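Local coordinates for ActII protein (Streptomyces coelicolor, PDB 2OPT) that represses transcription as a TetR-like regulator and binds actinorhodin or its biosynthetic precursor (S)-DNPA, at the interface of chains A and B. Residues are numbered along the deposited sequence; one frame, centred on the assembly and turned at random. Chains: chain A/B, ActII protein.

Contact 1: the interface of chains A and B. Residues chain A 184, 187-188, 192; chain B 118, 122, 128.
Past A:His187 the backbone of chain A leaves helix 183-187 at A:Leu188, whose psi opens to 10° before helix 189-194 begins, and this break is set against B:Arg122 at the end of helix 108-122 and B:Asp128 at the start of helix 128-151. Both chains use their TetR-like C-terminal region here, at the edge of the two-fold interface. The guanidinium of B:Arg122 lies flat on one face of the A:His187 imidazole, the two planes 2° apart, with NH1 3.7 Å from the ring centroid in a cation-pi stack. B:Arg122 turns at its CG-CD bond (chi3 62°), which brings the guanidinium over the imidazole. Its NH2 also donates to the amide oxygen OD1 of A:Asn184, at 2.9 Å; the donor sits above the amide plane, away from the usual lone-pair direction, and the bond is bent. At the imidazole's rim, NE2 of A:His187 faces the carboxylate of B:Asp128, which stands steeply to the ring: OD1, in the ring plane, takes a weak hydrogen bond of 2.9 Å, and OD2 lies 3.0 Å from the same nitrogen. That carboxylate would tend to favour a protonated imidazole, while the stacked guanidinium would oppose it. Beside the polar groups A:Leu188 splits its branches: CD2 packs on CB of B:Asp128, whereas CD1 touches CD of B:Arg122 and lies 3.7 Å from the sulfur SD of B:Met118. A:Asn184 CB rests against B:Met118 CB.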
loop_
_atom_site.group_PDB
_atom_site.type_symbol
_atom_site.label_atom_id
_atom_site.label_comp_id
_atom_site.label_asym_id
_atom_site.label_seq_id
_atom_site.Cartn_x
_atom_site.Cartn_y
_atom_site.Cartn_z
ATOM N N ASN A 184 20.711 14.898 8.376
ATOM C CA ASN A 184 20.249 13.566 8.012
ATOM C C ASN A 184 19.758 13.471 6.583
ATOM O O ASN A 184 20.030 12.487 5.919
ATOM C CB ASN A 184 19.196 13.046 8.995
ATOM C CG ASN A 184 19.749 12.899 10.386
ATOM O OD1 ASN A 184 20.407 11.920 10.691
ATOM N ND2 ASN A 184 19.507 13.880 11.234
ATOM N N HIS A 187 22.879 13.520 4.358
ATOM C CA HIS A 187 23.667 12.276 4.525
ATOM C C HIS A 187 22.927 11.073 3.918
ATOM O O HIS A 187 23.556 10.201 3.317
ATOM C CB HIS A 187 24.022 12.049 6.008
ATOM C CG HIS A 187 24.636 10.710 6.307
ATOM N ND1 HIS A 187 26.000 10.511 6.397
ATOM C CD2 HIS A 187 24.066 9.508 6.561
ATOM C CE1 HIS A 187 26.243 9.240 6.674
ATOM N NE2 HIS A 187 25.083 8.612 6.796
ATOM N N LEU A 188 21.589 11.059 4.052
ATOM C CA LEU A 188 20.751 9.997 3.462
ATOM C C LEU A 188 20.115 10.261 2.073
ATOM O O LEU A 188 19.252 9.472 1.630
ATOM C CB LEU A 188 19.655 9.570 4.444
ATOM C CG LEU A 188 20.091 9.110 5.840
ATOM C CD1 LEU A 188 18.903 8.898 6.775
ATOM C CD2 LEU A 188 20.869 7.856 5.696
ATOM N N ILE A 192 17.462 7.681 0.382
ATOM C CA ILE A 192 16.095 8.170 0.384
ATOM C C ILE A 192 15.607 8.279 -1.043
ATOM O O ILE A 192 14.436 8.106 -1.329
ATOM C CB ILE A 192 15.965 9.535 1.102
ATOM C CG1 ILE A 192 16.367 9.394 2.570
ATOM C CG2 ILE A 192 14.553 10.083 0.958
ATOM C CD1 ILE A 192 16.445 10.748 3.349
ATOM N N MET B 118 14.238 10.932 10.383
ATOM C CA MET B 118 15.510 10.220 10.107
ATOM C C MET B 118 16.503 10.336 11.289
ATOM O O MET B 118 17.276 9.435 11.573
ATOM C CB MET B 118 16.136 10.769 8.833
ATOM C CG MET B 118 15.425 10.356 7.514
ATOM S SD MET B 118 15.232 8.564 7.293
ATOM C CE MET B 118 13.606 8.528 6.506
ATOM N N ARG B 122 17.801 6.832 12.776
ATOM C CA ARG B 122 19.238 6.552 12.833
ATOM C C ARG B 122 19.726 6.393 14.294
ATOM O O ARG B 122 20.653 5.617 14.573
ATOM C CB ARG B 122 19.999 7.683 12.156
ATOM C CG ARG B 122 19.774 7.770 10.667
ATOM C CD ARG B 122 20.693 8.807 10.012
ATOM N NE ARG B 122 22.132 8.495 10.152
ATOM C CZ ARG B 122 23.107 9.395 9.972
ATOM N NH1 ARG B 122 24.386 9.059 10.128
ATOM N NH2 ARG B 122 22.813 10.649 9.651
ATOM N N ASP B 128 22.304 3.272 7.260
ATOM C CA ASP B 128 21.727 4.233 6.328
ATOM C C ASP B 128 20.551 3.699 5.482
ATOM O O ASP B 128 19.501 4.338 5.462
ATOM C CB ASP B 128 22.827 4.791 5.404
ATOM C CG ASP B 128 23.877 5.640 6.148
ATOM O OD1 ASP B 128 23.636 6.108 7.297
ATOM O OD2 ASP B 128 24.955 5.847 5.548
#

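Contact 2: the interface of chains A and B. Residues chain A 141, 145, 195, 200, 203-204, 207; chain B 133, 137.
Backbone 200-204 of chain A and CB of A:Leu203 underlie one face of the B:Tyr133 phenol ring, with the backbone O of A:Arg200 offset toward the rim, while the carboxylate oxygen OE2 of A:Glu145, CZ of A:Arg200 and CD1 of A:Ile207 lie around its edge. The ring is inserted between helices 128-150 and 197-219 of chain A, within the helical dimer interface of this TetR-family repressor. With CG anti to the backbone nitrogen (chi1 -178°), B:Tyr133 points its hydroxyl deep into chain A and has 113 Å² of its surface hidden there. The hydroxyl OH donates to A:Glu145 OE2 at 3.1 Å, approaching from above the carboxylate plane, 54° out of it. It also lies in the plane of the A:Phe141 ring, at the edge, though its modelled closeness to that ring is doubtful.

A second-shell pairing steadies the acceptor. A:Glu145 OE1 accepts from NE of A:Arg200 on its syn lone pair, 3.3 Å away, in a salt bridge; NH2 adds a weak bond to OE2. This cation would tend to keep the carboxylate charged. The same guanidinium stands almost perpendicular to the tyrosine ring, 85° between planes, and receives the ring's CE1 edge over its centre. CB of A:Arg200 lies on the carbonyl's face of the ring, 3.8 Å from CE1 of B:Tyr133.

From that same side, toward the rim, CA of A:Gly204 approaches CE2 of B:Tyr133 to 3.4 Å; the lack of a side chain lets the ring lie close to the helix backbone. CB of A:Leu203 packs near CD2, and its CD1 meets CB of the tyrosine. A:Leu195 reaches that CB through its own CD1, crossing at about a right angle. One turn further along its own helix 128-151, B:Leu137 divides its branches: CD1 touches A:Phe141 CD1, while CD2 meets A:Ile207 CG2 tip to tip, 4.0 Å away.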
loop_
_atom_site.group_PDB
_atom_site.type_symbol
_atom_site.label_atom_id
_atom_site.label_comp_id
_atom_site.label_asym_id
_atom_site.label_seq_id
_atom_site.Cartn_x
_atom_site.Cartn_y
_atom_site.Cartn_z
ATOM N N PHE A 141 2.202 -5.396 1.222
ATOM C CA PHE A 141 3.494 -4.830 1.015
ATOM C C PHE A 141 3.978 -5.181 -0.390
ATOM O O PHE A 141 4.493 -4.336 -1.108
ATOM C CB PHE A 141 4.432 -5.456 2.059
ATOM C CG PHE A 141 5.884 -5.425 1.661
ATOM C CD1 PHE A 141 6.613 -4.232 1.734
ATOM C CD2 PHE A 141 6.518 -6.576 1.182
ATOM C CE1 PHE A 141 7.980 -4.191 1.299
ATOM C CE2 PHE A 141 7.851 -6.537 0.785
ATOM C CZ PHE A 141 8.568 -5.328 0.821
ATOM N N GLU A 145 4.663 -2.327 -3.328
ATOM C CA GLU A 145 5.963 -2.263 -4.014
ATOM C C GLU A 145 5.800 -2.410 -5.528
ATOM O O GLU A 145 6.365 -1.652 -6.289
ATOM C CB GLU A 145 6.920 -3.325 -3.496
ATOM C CG GLU A 145 7.521 -3.043 -2.115
ATOM C CD GLU A 145 8.391 -1.777 -2.079
ATOM O OE1 GLU A 145 9.141 -1.536 -3.054
ATOM O OE2 GLU A 145 8.320 -1.020 -1.084
ATOM N N LEU A 195 17.124 4.043 -3.524
ATOM C CA LEU A 195 16.898 2.597 -3.386
ATOM C C LEU A 195 16.341 1.838 -4.614
ATOM O O LEU A 195 15.190 2.040 -5.022
ATOM C CB LEU A 195 16.176 2.236 -2.069
ATOM C CG LEU A 195 17.179 2.072 -0.911
ATOM C CD1 LEU A 195 16.584 1.363 0.289
ATOM C CD2 LEU A 195 18.497 1.357 -1.376
ATOM N N ARG A 200 14.886 -2.453 -1.994
ATOM C CA ARG A 200 13.720 -2.096 -1.145
ATOM C C ARG A 200 12.899 -3.338 -0.886
ATOM O O ARG A 200 12.616 -3.681 0.223
ATOM C CB ARG A 200 12.775 -1.126 -1.861
ATOM C CG ARG A 200 13.265 0.269 -2.120
ATOM C CD ARG A 200 12.363 0.986 -3.183
ATOM N NE ARG A 200 10.985 1.136 -2.727
ATOM C CZ ARG A 200 10.593 2.038 -1.821
ATOM N NH1 ARG A 200 11.488 2.871 -1.288
ATOM N NH2 ARG A 200 9.316 2.101 -1.434
ATOM N N LEU A 203 14.782 -5.678 1.689
ATOM C CA LEU A 203 14.767 -5.069 3.007
ATOM C C LEU A 203 13.391 -5.168 3.645
ATOM O O LEU A 203 13.289 -5.566 4.803
ATOM C CB LEU A 203 15.150 -3.570 2.944
ATOM C CG LEU A 203 16.607 -3.220 3.034
ATOM C CD1 LEU A 203 16.866 -1.707 2.792
ATOM C CD2 LEU A 203 17.114 -3.641 4.429
ATOM N N GLY A 204 12.336 -4.778 2.937
ATOM C CA GLY A 204 10.979 -4.824 3.546
ATOM C C GLY A 204 10.571 -6.260 3.860
ATOM O O GLY A 204 9.918 -6.528 4.845
ATOM N N ILE A 207 12.449 -7.234 7.061
ATOM C CA ILE A 207 11.861 -6.535 8.170
ATOM C C ILE A 207 10.588 -7.239 8.631
ATOM O O ILE A 207 10.439 -7.513 9.805
ATOM C CB ILE A 207 11.591 -5.054 7.838
ATOM C CG1 ILE A 207 12.928 -4.299 7.693
ATOM C CG2 ILE A 207 10.724 -4.423 8.901
ATOM C CD1 ILE A 207 12.828 -2.947 7.039
ATOM N N TYR B 133 14.909 3.296 4.274
ATOM C CA TYR B 133 13.799 2.459 3.884
ATOM C C TYR B 133 12.765 2.260 4.979
ATOM O O TYR B 133 11.576 2.209 4.665
ATOM C CB TYR B 133 14.240 1.083 3.386
ATOM C CG TYR B 133 13.023 0.298 2.947
ATOM C CD1 TYR B 133 12.294 0.707 1.837
ATOM C CD2 TYR B 133 12.548 -0.814 3.691
ATOM C CE1 TYR B 133 11.160 0.023 1.423
ATOM C CE2 TYR B 133 11.405 -1.491 3.295
ATOM C CZ TYR B 133 10.723 -1.077 2.148
ATOM O OH TYR B 133 9.596 -1.724 1.698
ATOM N N LEU B 137 8.799 2.582 4.725
ATOM C CA LEU B 137 7.874 1.499 5.040
ATOM C C LEU B 137 6.920 1.929 6.121
ATOM O O LEU B 137 5.770 1.598 6.056
ATOM C CB LEU B 137 8.603 0.257 5.534
ATOM C CG LEU B 137 7.827 -1.042 5.851
ATOM C CD1 LEU B 137 7.001 -1.550 4.626
ATOM C CD2 LEU B 137 8.809 -2.131 6.235
#

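About 15 Å separates the C-alpha centres of contact 1 and contact 2, and helix 128-151 of chain B joins them: its first residue serves contact 1, and residues of its second and third turns serve contact 2. On chain A, the stretch 183-219 runs from contact 1 at the dimer's flank into contact 2, where helix 128-150 joins it, so this helix works on both sides of the interface. Contact 1 is chiefly polar and stacked, contact 2 an inserted aromatic ring. Two-fold symmetry repeats each with the chains exchanged, and this should fix the two C-terminal regions, and through them the DNA-binding domains, relative to one another.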